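Local coordinates for protein NANS (YJHS), A 9-O-acetyl N-acetylneuraminic acid esterase (PDB 3PT5) that probably hydrolyses the 9-O-acetyl group of 9-O-acetyl-N-acetylneuraminate, an alternative sialic acid on which Escherichia coli can grow, at residues Y21-V26 and N181-V186; L39-R44 and T291-S296; G102-A107 and F313-R318; I126-R131 and V168-A173. One frame throughout, in Å; residues are numbered along the deposited sequence.

How the contacts relate
Contacts 1 and 4 belong to the parallel part of the central mixed sheet, their centres 10 Å apart, and lie on neighbouring strands 20-28 and 122-130: V26 O lies 2.8 Å from C129 N, and T25 OG1 lies 2.8 Å from T171 OG1. Contacts 2 and 3, with centres 11 Å apart, join loops around the start of helix 315-335, where Y293 OH packs 3.5 Å from S315 CB. Contact 3 bridges the groups, since A107 CB touches I126 CG2 of contact 4 at 4.0 Å. Contact 2 stays about 15 Å from contact 4 and 17 Å from contact 1 (nearest atoms). Residues of contact 3 bond to the loop after strand 20-28, where SGNH hydrolases generally carry their nucleophile.

Contact 1. Residues Y21-V26 and N181-V186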
loop_
_atom_site.group_PDB
_atom_site.type_symbol
_atom_site.label_atom_id
_atom_site.label_comp_id
_atom_site.label_asym_id
_atom_site.label_seq_id
_atom_site.Cartn_x
_atom_site.Cartn_y
_atom_site.Cartn_z
ATOM N N TYR A 21 -16.618 -4.454 -9.145
ATOM C CA TYR A 21 -15.191 -4.514 -8.769
ATOM C C TYR A 21 -14.955 -5.450 -7.596
ATOM O O TYR A 21 -15.776 -5.560 -6.695
ATOM C CB TYR A 21 -14.640 -3.130 -8.386
ATOM C CG TYR A 21 -14.586 -2.170 -9.573
ATOM C CD1 TYR A 21 -13.459 -2.125 -10.366
ATOM C CD2 TYR A 21 -15.666 -1.329 -9.887
ATOM C CE1 TYR A 21 -13.374 -1.293 -11.453
ATOM C CE2 TYR A 21 -15.588 -0.461 -10.999
ATOM C CZ TYR A 21 -14.427 -0.470 -11.770
ATOM O OH TYR A 21 -14.248 0.318 -12.887
ATOM N N TYR A 22 -13.805 -6.114 -7.639
ATOM C CA TYR A 22 -13.237 -6.782 -6.475
ATOM C C TYR A 22 -12.389 -5.702 -5.819
ATOM O O TYR A 22 -11.543 -5.119 -6.461
ATOM C CB TYR A 22 -12.330 -7.924 -6.900
ATOM C CG TYR A 22 -13.018 -9.198 -7.337
ATOM C CD1 TYR A 22 -12.688 -10.416 -6.747
ATOM C CD2 TYR A 22 -13.956 -9.205 -8.353
ATOM C CE1 TYR A 22 -13.287 -11.606 -7.152
ATOM C CE2 TYR A 22 -14.571 -10.401 -8.761
ATOM C CZ TYR A 22 -14.230 -11.596 -8.141
ATOM O OH TYR A 22 -14.829 -12.788 -8.529
ATOM N N VAL A 23 -12.654 -5.451 -4.551
ATOM C CA VAL A 23 -12.120 -4.306 -3.814
ATOM C C VAL A 23 -11.008 -4.799 -2.879
ATOM O O VAL A 23 -11.179 -5.785 -2.163
ATOM C CB VAL A 23 -13.228 -3.564 -3.018
ATOM C CG1 VAL A 23 -12.625 -2.522 -2.090
ATOM C CG2 VAL A 23 -14.264 -2.907 -3.957
ATOM N N LEU A 24 -9.851 -4.129 -2.933
ATOM C CA LEU A 24 -8.747 -4.436 -2.022
ATOM C C LEU A 24 -8.277 -3.115 -1.422
ATOM O O LEU A 24 -7.974 -2.193 -2.157
ATOM C CB LEU A 24 -7.613 -5.124 -2.786
ATOM C CG LEU A 24 -6.427 -5.695 -2.015
ATOM C CD1 LEU A 24 -6.837 -6.979 -1.241
ATOM C CD2 LEU A 24 -5.289 -5.986 -2.982
ATOM N N THR A 25 -8.276 -3.021 -0.089
ATOM C CA THR A 25 -7.763 -1.836 0.603
ATOM C C THR A 25 -6.270 -2.029 0.863
ATOM O O THR A 25 -5.846 -3.098 1.197
ATOM C CB THR A 25 -8.507 -1.621 1.924
ATOM O OG1 THR A 25 -9.871 -1.297 1.612
ATOM C CG2 THR A 25 -7.911 -0.462 2.726
ATOM N N VAL A 26 -5.491 -0.960 0.703
ATOM C CA VAL A 26 -4.047 -1.005 0.906
ATOM C C VAL A 26 -3.747 0.071 1.915
ATOM O O VAL A 26 -4.142 1.223 1.713
ATOM C CB VAL A 26 -3.260 -0.788 -0.414
ATOM C CG1 VAL A 26 -1.759 -0.873 -0.149
ATOM C CG2 VAL A 26 -3.662 -1.868 -1.412
ATOM N N ASN A 181 -20.083 -5.051 -5.703
ATOM C CA ASN A 181 -18.661 -5.051 -5.395
ATOM C C ASN A 181 -18.367 -6.062 -4.299
ATOM O O ASN A 181 -19.188 -6.259 -3.402
ATOM C CB ASN A 181 -18.189 -3.651 -5.010
ATOM C CG ASN A 181 -18.072 -2.716 -6.210
ATOM O OD1 ASN A 181 -18.217 -3.113 -7.375
ATOM N ND2 ASN A 181 -17.763 -1.460 -5.923
ATOM N N LYS A 182 -17.208 -6.718 -4.383
ATOM C CA LYS A 182 -16.839 -7.770 -3.440
ATOM C C LYS A 182 -15.518 -7.403 -2.762
ATOM O O LYS A 182 -14.597 -7.006 -3.444
ATOM C CB LYS A 182 -16.679 -9.098 -4.173
ATOM C CG LYS A 182 -18.000 -9.661 -4.778
ATOM C CD LYS A 182 -19.113 -9.857 -3.753
ATOM C CE LYS A 182 -20.358 -10.500 -4.410
ATOM N NZ LYS A 182 -21.478 -10.597 -3.437
ATOM N N PHE A 183 -15.437 -7.536 -1.439
ATOM C CA PHE A 183 -14.235 -7.127 -0.675
ATOM C C PHE A 183 -13.257 -8.293 -0.534
ATOM O O PHE A 183 -13.600 -9.337 0.031
ATOM C CB PHE A 183 -14.645 -6.611 0.711
ATOM C CG PHE A 183 -13.548 -5.888 1.473
ATOM C CD1 PHE A 183 -12.815 -4.834 0.904
ATOM C CD2 PHE A 183 -13.260 -6.272 2.779
ATOM C CE1 PHE A 183 -11.827 -4.176 1.637
ATOM C CE2 PHE A 183 -12.264 -5.622 3.518
ATOM C CZ PHE A 183 -11.541 -4.587 2.946
ATOM N N LEU A 184 -12.017 -8.080 -0.958
ATOM C CA LEU A 184 -11.014 -9.141 -0.901
ATOM C C LEU A 184 -10.192 -9.083 0.383
ATOM O O LEU A 184 -9.493 -10.045 0.715
ATOM C CB LEU A 184 -10.065 -9.062 -2.092
ATOM C CG LEU A 184 -10.562 -9.410 -3.503
ATOM C CD1 LEU A 184 -9.502 -9.020 -4.528
ATOM C CD2 LEU A 184 -10.936 -10.910 -3.615
ATOM N N GLY A 185 -10.214 -7.930 1.057
ATOM C CA GLY A 185 -9.447 -7.772 2.297
ATOM C C GLY A 185 -8.547 -6.556 2.275
ATOM O O GLY A 185 -8.691 -5.690 1.420
ATOM N N VAL A 186 -7.674 -6.481 3.290
ATOM C CA VAL A 186 -6.769 -5.354 3.494
ATOM C C VAL A 186 -5.341 -5.855 3.336
ATOM O O VAL A 186 -4.965 -6.846 3.939
ATOM C CB VAL A 186 -6.935 -4.750 4.914
ATOM C CG1 VAL A 186 -5.937 -3.614 5.183
ATOM C CG2 VAL A 186 -8.382 -4.265 5.153
#
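Strands 21-26 and 182-186 run parallel, 4.5 Å apart between the axes of these short segments, and the shape of the contact comes from a bulge in the second strand. The pairing starts regularly, with K182 N bonded to Y21 O and V23 N to K182 O. L184 N then meets V23 O at 2.7 Å. Here the backbone of L184 bends (psi -18°), and L184 and G185 together stand opposite L24, so that T25 N finds G185 O instead. The bend aims L184 at the first strand. Its CB lies 3.9 Å from L24 CD1, and L184 CD2 butts against the edge of the Y22 ring, 3.6 Å from Y22 CD1. L24 sends CD1 into the hollow beside side-chain-free G185, 3.5 Å from G185 O. On the face that carries V23, T25 and V186, F183 swings its CG anti to the backbone N (chi1 -167°). One ring edge thereby fits against T25 OG1 and V23 CG1, the latter 3.8 Å from F183 CD1, while G185 N sits over the ring centre. T25 OG1 itself bonds to T171 of helix 162-176. At the opening end, N181 OD1 takes Y21 N at 2.7 Å, the donor standing above the amide plane, and ND2 goes to A174 O. The bulge thus shifts the register by one residue and takes L184 O out of the strand pairing; W334 NE1 satisfies that buried carbonyl instead.

Contact 2. Residues L39-R44 and T291-S296; sequences LPLPDR and TGYYGS
R44 reaches across from the end of a type I turn, L41 to R44, to the backbone of T291. Its CB points toward segment 291-296. CG is anti to the carbonyl carbon (chi1 -69°), and the chain beyond is extended as far as NE. CD comes within 4.0 Å of T291 O, and NE passes T291 CB at 3.8 Å. A chi4 of 82° turns the guanidinium across the chain, so that its face meets T291 O, 3.5 Å from CZ. With the oxygen over the face and not at the N-H edge, any attraction is probably electrostatic. Behind this arm, L41 CD1 crosses to Y293, 4.0 Å from CD1 of its ring. L39 fixes the other end: its N bonds to Y294 O at 2.9 Å, nearly straight. L39 CD2 touches G292 O and the edge of the Y294 ring, while L39 O lies at the Y293 ring edge, 3.3 Å from CE1. The Y293 hydroxyl bonds to D285, and L39 O also takes R319. Two irregular loops are thus joined, the second shaped by a G1 beta bulge opposite D288: G292, at positive phi (85°) where a CB would jam against the preceding carbonyl O, is its glycine.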
loop_
_atom_site.group_PDB
_atom_site.type_symbol
_atom_site.label_atom_id
_atom_site.label_comp_id
_atom_site.label_asym_id
_atom_site.label_seq_id
_atom_site.Cartn_x
_atom_site.Cartn_y
_atom_site.Cartn_z
ATOM N N LEU A 39 13.184 4.005 -11.445
ATOM C CA LEU A 39 12.341 4.603 -12.483
ATOM C C LEU A 39 11.038 3.823 -12.760
ATOM O O LEU A 39 11.074 2.611 -12.883
ATOM C CB LEU A 39 13.171 4.670 -13.770
ATOM C CG LEU A 39 12.645 5.557 -14.903
ATOM C CD1 LEU A 39 12.554 7.043 -14.472
ATOM C CD2 LEU A 39 13.562 5.388 -16.092
ATOM N N PRO A 40 9.880 4.529 -12.849
ATOM C CA PRO A 40 8.648 3.865 -13.302
ATOM C C PRO A 40 8.772 3.396 -14.743
ATOM O O PRO A 40 9.513 3.995 -15.526
ATOM C CB PRO A 40 7.589 4.987 -13.230
ATOM C CG PRO A 40 8.217 6.054 -12.313
ATOM C CD PRO A 40 9.670 5.972 -12.658
ATOM N N LEU A 41 8.050 2.333 -15.091
ATOM C CA LEU A 41 8.173 1.759 -16.418
ATOM C C LEU A 41 6.764 1.672 -16.993
ATOM O O LEU A 41 6.202 0.582 -17.073
ATOM C CB LEU A 41 8.819 0.358 -16.346
ATOM C CG LEU A 41 10.247 0.294 -15.806
ATOM C CD1 LEU A 41 10.715 -1.135 -15.575
ATOM C CD2 LEU A 41 11.145 1.023 -16.777
ATOM N N PRO A 42 6.172 2.824 -17.361
ATOM C CA PRO A 42 4.742 2.853 -17.690
ATOM C C PRO A 42 4.349 2.109 -18.963
ATOM O O PRO A 42 3.169 1.859 -19.170
ATOM C CB PRO A 42 4.440 4.344 -17.843
ATOM C CG PRO A 42 5.735 4.977 -18.147
ATOM C CD PRO A 42 6.777 4.168 -17.436
ATOM N N ASP A 43 5.311 1.760 -19.804
ATOM C CA ASP A 43 4.991 0.981 -21.010
ATOM C C ASP A 43 5.033 -0.532 -20.755
ATOM O O ASP A 43 4.651 -1.341 -21.614
ATOM C CB ASP A 43 5.954 1.353 -22.149
ATOM C CG ASP A 43 5.672 2.734 -22.734
ATOM O OD1 ASP A 43 4.505 3.178 -22.700
ATOM O OD2 ASP A 43 6.622 3.385 -23.225
ATOM N N ARG A 44 5.520 -0.924 -19.586
ATOM C CA ARG A 44 5.787 -2.323 -19.320
ATOM C C ARG A 44 5.116 -2.735 -18.031
ATOM O O ARG A 44 3.900 -2.808 -17.954
ATOM C CB ARG A 44 7.304 -2.570 -19.230
ATOM C CG ARG A 44 8.095 -2.431 -20.538
ATOM C CD ARG A 44 9.575 -2.130 -20.240
ATOM N NE ARG A 44 10.422 -2.195 -21.440
ATOM C CZ ARG A 44 10.557 -1.206 -22.327
ATOM N NH1 ARG A 44 9.896 -0.062 -22.170
ATOM N NH2 ARG A 44 11.356 -1.357 -23.381
ATOM N N THR A 291 15.665 -2.552 -20.765
ATOM C CA THR A 291 14.258 -2.166 -20.577
ATOM C C THR A 291 14.122 -0.686 -20.205
ATOM O O THR A 291 13.011 -0.159 -20.119
ATOM C CB THR A 291 13.577 -2.972 -19.442
ATOM O OG1 THR A 291 14.262 -2.708 -18.204
ATOM C CG2 THR A 291 13.618 -4.468 -19.716
ATOM N N GLY A 292 15.245 -0.018 -19.990
ATOM C CA GLY A 292 15.224 1.402 -19.667
ATOM C C GLY A 292 15.018 1.638 -18.181
ATOM O O GLY A 292 14.718 2.775 -17.765
ATOM N N TYR A 293 15.221 0.590 -17.385
ATOM C CA TYR A 293 15.126 0.722 -15.913
ATOM C C TYR A 293 16.438 1.245 -15.330
ATOM O O TYR A 293 17.457 0.569 -15.387
ATOM C CB TYR A 293 14.771 -0.601 -15.257
ATOM C CG TYR A 293 14.602 -0.451 -13.758
ATOM C CD1 TYR A 293 13.582 0.336 -13.238
ATOM C CD2 TYR A 293 15.461 -1.079 -12.883
ATOM C CE1 TYR A 293 13.431 0.476 -11.858
ATOM C CE2 TYR A 293 15.333 -0.969 -11.527
ATOM C CZ TYR A 293 14.301 -0.181 -11.000
ATOM O OH TYR A 293 14.193 -0.044 -9.613
ATOM N N TYR A 294 16.384 2.431 -14.736
ATOM C CA TYR A 294 17.476 3.015 -13.966
ATOM C C TYR A 294 17.012 3.051 -12.505
ATOM O O TYR A 294 15.912 3.533 -12.203
ATOM C CB TYR A 294 17.844 4.414 -14.509
ATOM C CG TYR A 294 18.368 4.356 -15.932
ATOM C CD1 TYR A 294 19.699 3.993 -16.198
ATOM C CD2 TYR A 294 17.534 4.636 -17.007
ATOM C CE1 TYR A 294 20.183 3.912 -17.494
ATOM C CE2 TYR A 294 18.027 4.555 -18.336
ATOM C CZ TYR A 294 19.337 4.192 -18.559
ATOM O OH TYR A 294 19.777 4.115 -19.893
ATOM N N GLY A 295 17.815 2.436 -11.649
ATOM C CA GLY A 295 17.461 2.209 -10.248
ATOM C C GLY A 295 17.803 3.396 -9.387
ATOM O O GLY A 295 18.121 4.480 -9.871
ATOM N N SER A 296 17.756 3.152 -8.093
ATOM C CA SER A 296 17.880 4.211 -7.083
ATOM C C SER A 296 19.249 4.867 -6.982
ATOM O O SER A 296 19.374 5.943 -6.379
ATOM C CB SER A 296 17.503 3.632 -5.734
ATOM O OG SER A 296 18.463 2.645 -5.380
#

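Contact 3. Residues G102-A107 and F313-R318; sequences GTVGQA and FSSAAR
R318 NH1 donates to Q106 OE1 at 2.8 Å, in the guanidinium plane and onto a lone pair of the amide oxygen. The two planes are 28° apart, and Q106 CD also lies in the guanidinium plane, at its rim. Q106 gets there by a bent chain, with CG in the crowded position between N and carbonyl carbon (chi1 62°) and chi2 at -92°. Further back along the arginine, CD rests 3.2 Å from V104 O. The V104 isopropyl group lies against S315, its CB 3.4 Å from OG, though that hydroxyl has its bond with G38 O. One step out, R318 holds F313 O side-on, NE and NH2 each 2.9 Å from that oxygen; both bonds are bent and come from above the carbonyl plane. F313 CB covers part of one guanidinium face. The first turn of helix 315-335 is capped by S314, whose OG accepts from A317 N at 2.9 Å. Beyond these lies N31: its backbone O takes both R318 NH1 and Q106 NE2, and its side chain receives F313 N. The Q106 amide is therefore fixed in rotation, oxygen to arginine, nitrogen to N31. The charge of this buried arginine is probably spread over the dipoles of Q106 OE1, F313 O and N31 O, and the bonds tie the helix start both to loop 102-107 and to the loop of N31.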
loop_
_atom_site.group_PDB
_atom_site.type_symbol
_atom_site.label_atom_id
_atom_site.label_comp_id
_atom_site.label_asym_id
_atom_site.label_seq_id
_atom_site.Cartn_x
_atom_site.Cartn_y
_atom_site.Cartn_z
ATOM N N GLY A 102 7.166 10.481 -10.144
ATOM C CA GLY A 102 7.136 9.960 -8.788
ATOM C C GLY A 102 7.870 8.661 -8.527
ATOM O O GLY A 102 8.743 8.229 -9.281
ATOM N N THR A 103 7.509 8.067 -7.397
ATOM C CA THR A 103 8.076 6.810 -6.948
ATOM C C THR A 103 7.129 5.660 -7.299
ATOM O O THR A 103 6.061 5.877 -7.855
ATOM C CB THR A 103 8.224 6.861 -5.428
ATOM O OG1 THR A 103 7.046 7.479 -4.891
ATOM C CG2 THR A 103 9.476 7.646 -5.079
ATOM N N VAL A 104 7.541 4.428 -6.994
ATOM C CA VAL A 104 6.771 3.253 -7.409
ATOM C C VAL A 104 6.262 2.482 -6.195
ATOM O O VAL A 104 7.035 2.203 -5.281
ATOM C CB VAL A 104 7.644 2.324 -8.262
ATOM C CG1 VAL A 104 6.919 1.045 -8.651
ATOM C CG2 VAL A 104 8.081 3.074 -9.545
ATOM N N GLY A 105 4.974 2.135 -6.217
ATOM C CA GLY A 105 4.324 1.307 -5.193
ATOM C C GLY A 105 3.775 0.035 -5.814
ATOM O O GLY A 105 3.448 0.036 -7.006
ATOM N N GLN A 106 3.604 -1.009 -4.999
ATOM C CA GLN A 106 3.178 -2.327 -5.469
ATOM C C GLN A 106 1.683 -2.506 -5.688
ATOM O O GLN A 106 1.291 -3.575 -6.141
ATOM C CB GLN A 106 3.632 -3.441 -4.504
ATOM C CG GLN A 106 3.039 -3.345 -3.073
ATOM C CD GLN A 106 3.934 -2.558 -2.107
ATOM O OE1 GLN A 106 4.732 -1.721 -2.542
ATOM N NE2 GLN A 106 3.809 -2.826 -0.804
ATOM N N ALA A 107 0.825 -1.529 -5.339
ATOM C CA ALA A 107 -0.638 -1.777 -5.432
ATOM C C ALA A 107 -1.008 -2.147 -6.883
ATOM O O ALA A 107 -1.805 -3.066 -7.130
ATOM C CB ALA A 107 -1.422 -0.556 -4.990
ATOM N N PHE A 313 11.600 -0.855 0.410
ATOM C CA PHE A 313 11.735 -1.792 -0.717
ATOM C C PHE A 313 11.861 -1.057 -2.036
ATOM O O PHE A 313 11.320 0.039 -2.194
ATOM C CB PHE A 313 10.542 -2.711 -0.797
ATOM C CG PHE A 313 10.441 -3.657 0.353
ATOM C CD1 PHE A 313 11.331 -4.749 0.462
ATOM C CD2 PHE A 313 9.405 -3.497 1.267
ATOM C CE1 PHE A 313 11.204 -5.644 1.532
ATOM C CE2 PHE A 313 9.248 -4.406 2.335
ATOM C CZ PHE A 313 10.160 -5.456 2.455
ATOM N N SER A 314 12.614 -1.664 -2.958
ATOM C CA SER A 314 12.887 -1.063 -4.277
ATOM C C SER A 314 11.672 -1.148 -5.189
ATOM O O SER A 314 10.740 -1.935 -4.963
ATOM C CB SER A 314 14.071 -1.782 -4.961
ATOM O OG SER A 314 13.725 -3.166 -5.264
ATOM N N SER A 315 11.709 -0.355 -6.261
ATOM C CA SER A 315 10.672 -0.455 -7.284
ATOM C C SER A 315 10.613 -1.866 -7.880
ATOM O O SER A 315 9.530 -2.413 -8.075
ATOM C CB SER A 315 10.954 0.567 -8.386
ATOM O OG SER A 315 11.004 1.868 -7.831
ATOM N N ALA A 316 11.792 -2.432 -8.147
ATOM C CA ALA A 316 11.932 -3.786 -8.682
ATOM C C ALA A 316 11.312 -4.822 -7.743
ATOM O O ALA A 316 10.616 -5.701 -8.205
ATOM C CB ALA A 316 13.408 -4.092 -8.897
ATOM N N ALA A 317 11.599 -4.729 -6.439
ATOM C CA ALA A 317 10.997 -5.687 -5.479
ATOM C C ALA A 317 9.486 -5.585 -5.448
ATOM O O ALA A 317 8.776 -6.576 -5.276
ATOM C CB ALA A 317 11.542 -5.471 -4.083
ATOM N N ARG A 318 8.990 -4.369 -5.593
ATOM C CA ARG A 318 7.552 -4.162 -5.510
ATOM C C ARG A 318 6.853 -4.770 -6.726
ATOM O O ARG A 318 5.854 -5.458 -6.574
ATOM C CB ARG A 318 7.272 -2.673 -5.381
ATOM C CG ARG A 318 7.741 -2.188 -4.008
ATOM C CD ARG A 318 7.637 -0.682 -3.916
ATOM N NE ARG A 318 8.458 -0.126 -2.825
ATOM C CZ ARG A 318 8.071 0.005 -1.572
ATOM N NH1 ARG A 318 6.862 -0.414 -1.213
ATOM N NH2 ARG A 318 8.913 0.553 -0.665
#

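Contact 4. Residues I126-R131 and V168-A173; sequences IVPCCR and VSRTRA
R170 carries nearly all the close packing between strand 126-130 and helix 168-173, which run antiparallel (176°) with their axes 8.7 Å apart. At its root, R170 CB is pressed by V127 CG1 at 3.4 Å, the two side chains sliding past each other in opposite directions. The chain then bends at chi3 (72°) and turns its guanidinium over to P128. NH2 gives a bond of 3.0 Å to P128 O, in the carbonyl plane and on a lone pair, and NE adds a weak one of 3.3 Å to the same oxygen. NH2 also crosses P128 CD at 3.4 Å, and C129 SG lies in the guanidinium plane at its edge, 3.7 Å from NE. This buried group has further acceptors in L55 O and A56 O, and D166 OD1 makes a long, weak ion pair with NE; P128 O also takes R57 NH1, so the oxygen is shared by two arginines. Away from that knot the fit loosens. T171 meets V127 CG1 with its backbone N at 3.9 Å, its OG1 standing farther off and bonding to L167 O. S169, R172 and A173 sit on the partly exposed side of the helix, and R172 reaches D217 O. The helix covers the sheet face bearing V23, T25, V127 and C129. In the chain it links strand 122-130 to the parallel strand 182-189, a beta-alpha-beta crossover that passes over strand 20-28, with helix 203-218 packed alongside.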
loop_
_atom_site.group_PDB
_atom_site.type_symbol
_atom_site.label_atom_id
_atom_site.label_comp_id
_atom_site.label_asym_id
_atom_site.label_seq_id
_atom_site.Cartn_x
_atom_site.Cartn_y
_atom_site.Cartn_z
ATOM N N ILE A 126 -8.640 -0.630 -6.072
ATOM C CA ILE A 126 -7.763 -0.487 -4.907
ATOM C C ILE A 126 -8.192 0.749 -4.103
ATOM O O ILE A 126 -8.551 1.773 -4.685
ATOM C CB ILE A 126 -6.284 -0.330 -5.375
ATOM C CG1 ILE A 126 -5.796 -1.612 -6.088
ATOM C CG2 ILE A 126 -5.346 0.074 -4.239
ATOM C CD1 ILE A 126 -6.087 -2.925 -5.426
ATOM N N VAL A 127 -8.172 0.618 -2.779
ATOM C CA VAL A 127 -8.489 1.708 -1.860
ATOM C C VAL A 127 -7.180 2.103 -1.101
ATOM O O VAL A 127 -6.842 1.503 -0.102
ATOM C CB VAL A 127 -9.646 1.332 -0.868
ATOM C CG1 VAL A 127 -10.029 2.528 0.024
ATOM C CG2 VAL A 127 -10.877 0.823 -1.640
ATOM N N PRO A 128 -6.435 3.102 -1.640
ATOM C CA PRO A 128 -5.136 3.434 -1.058
ATOM C C PRO A 128 -5.290 4.360 0.144
ATOM O O PRO A 128 -5.800 5.488 0.014
ATOM C CB PRO A 128 -4.357 4.058 -2.242
ATOM C CG PRO A 128 -5.398 4.525 -3.185
ATOM C CD PRO A 128 -6.700 3.845 -2.885
ATOM N N CYS A 129 -4.842 3.851 1.296
ATOM C CA CYS A 129 -4.914 4.565 2.578
ATOM C C CYS A 129 -3.614 4.517 3.367
ATOM O O CYS A 129 -3.647 4.232 4.552
ATOM C CB CYS A 129 -6.068 4.011 3.428
ATOM S SG CYS A 129 -7.666 4.030 2.604
ATOM N N CYS A 130 -2.484 4.773 2.697
ATOM C CA CYS A 130 -1.182 4.708 3.361
ATOM C C CYS A 130 -0.634 6.083 3.665
ATOM O O CYS A 130 -0.972 7.067 3.000
ATOM C CB CYS A 130 -0.183 3.979 2.474
ATOM S SG CYS A 130 -0.724 2.381 1.857
ATOM N N ARG A 131 0.251 6.146 4.656
ATOM C CA ARG A 131 0.869 7.404 5.033
ATOM C C ARG A 131 2.293 7.086 5.500
ATOM O O ARG A 131 2.482 6.384 6.478
ATOM C CB ARG A 131 0.022 8.089 6.140
ATOM C CG ARG A 131 0.700 9.299 6.815
ATOM C CD ARG A 131 1.006 10.301 5.757
ATOM N NE ARG A 131 1.253 11.660 6.227
ATOM C CZ ARG A 131 2.452 12.207 6.367
ATOM N NH1 ARG A 131 3.553 11.517 6.093
ATOM N NH2 ARG A 131 2.542 13.476 6.761
ATOM N N VAL A 168 -11.629 3.426 7.059
ATOM C CA VAL A 168 -13.009 2.913 7.145
ATOM C C VAL A 168 -13.923 3.597 6.128
ATOM O O VAL A 168 -14.645 2.929 5.379
ATOM C CB VAL A 168 -13.551 3.016 8.603
ATOM C CG1 VAL A 168 -15.100 2.927 8.656
ATOM C CG2 VAL A 168 -12.969 1.920 9.433
ATOM N N SER A 169 -13.839 4.923 6.063
ATOM C CA SER A 169 -14.692 5.713 5.195
ATOM C C SER A 169 -14.472 5.414 3.717
ATOM O O SER A 169 -15.455 5.267 2.962
ATOM C CB SER A 169 -14.541 7.204 5.518
ATOM O OG SER A 169 -14.361 7.962 4.335
ATOM N N ARG A 170 -13.209 5.265 3.304
ATOM C CA ARG A 170 -12.897 4.939 1.913
ATOM C C ARG A 170 -13.248 3.494 1.548
ATOM O O ARG A 170 -13.697 3.242 0.447
ATOM C CB ARG A 170 -11.426 5.224 1.604
ATOM C CG ARG A 170 -11.197 6.668 1.377
ATOM C CD ARG A 170 -9.766 7.040 1.453
ATOM N NE ARG A 170 -8.897 6.628 0.355
ATOM C CZ ARG A 170 -8.867 7.155 -0.862
ATOM N NH1 ARG A 170 -9.802 8.020 -1.283
ATOM N NH2 ARG A 170 -7.930 6.766 -1.691
ATOM N N THR A 171 -13.030 2.559 2.469
ATOM C CA THR A 171 -13.412 1.167 2.219
ATOM C C THR A 171 -14.926 1.049 2.057
ATOM O O THR A 171 -15.413 0.372 1.128
ATOM C CB THR A 171 -12.899 0.237 3.330
ATOM O OG1 THR A 171 -11.472 0.295 3.340
ATOM C CG2 THR A 171 -13.330 -1.226 3.091
ATOM N N ARG A 172 -15.660 1.732 2.937
ATOM C CA ARG A 172 -17.125 1.721 2.857
ATOM C C ARG A 172 -17.571 2.326 1.543
ATOM O O ARG A 172 -18.447 1.777 0.896
ATOM C CB ARG A 172 -17.727 2.548 3.979
ATOM C CG ARG A 172 -17.861 1.856 5.284
ATOM C CD ARG A 172 -18.374 2.875 6.297
ATOM N NE ARG A 172 -18.791 2.249 7.545
ATOM C CZ ARG A 172 -18.762 2.841 8.736
ATOM N NH1 ARG A 172 -18.326 4.094 8.861
ATOM N NH2 ARG A 172 -19.180 2.172 9.808
ATOM N N ALA A 173 -16.953 3.442 1.141
ATOM C CA ALA A 173 -17.320 4.161 -0.078
ATOM C C ALA A 173 -17.145 3.258 -1.279
ATOM O O ALA A 173 -17.943 3.288 -2.217
ATOM C CB ALA A 173 -16.474 5.435 -0.253
#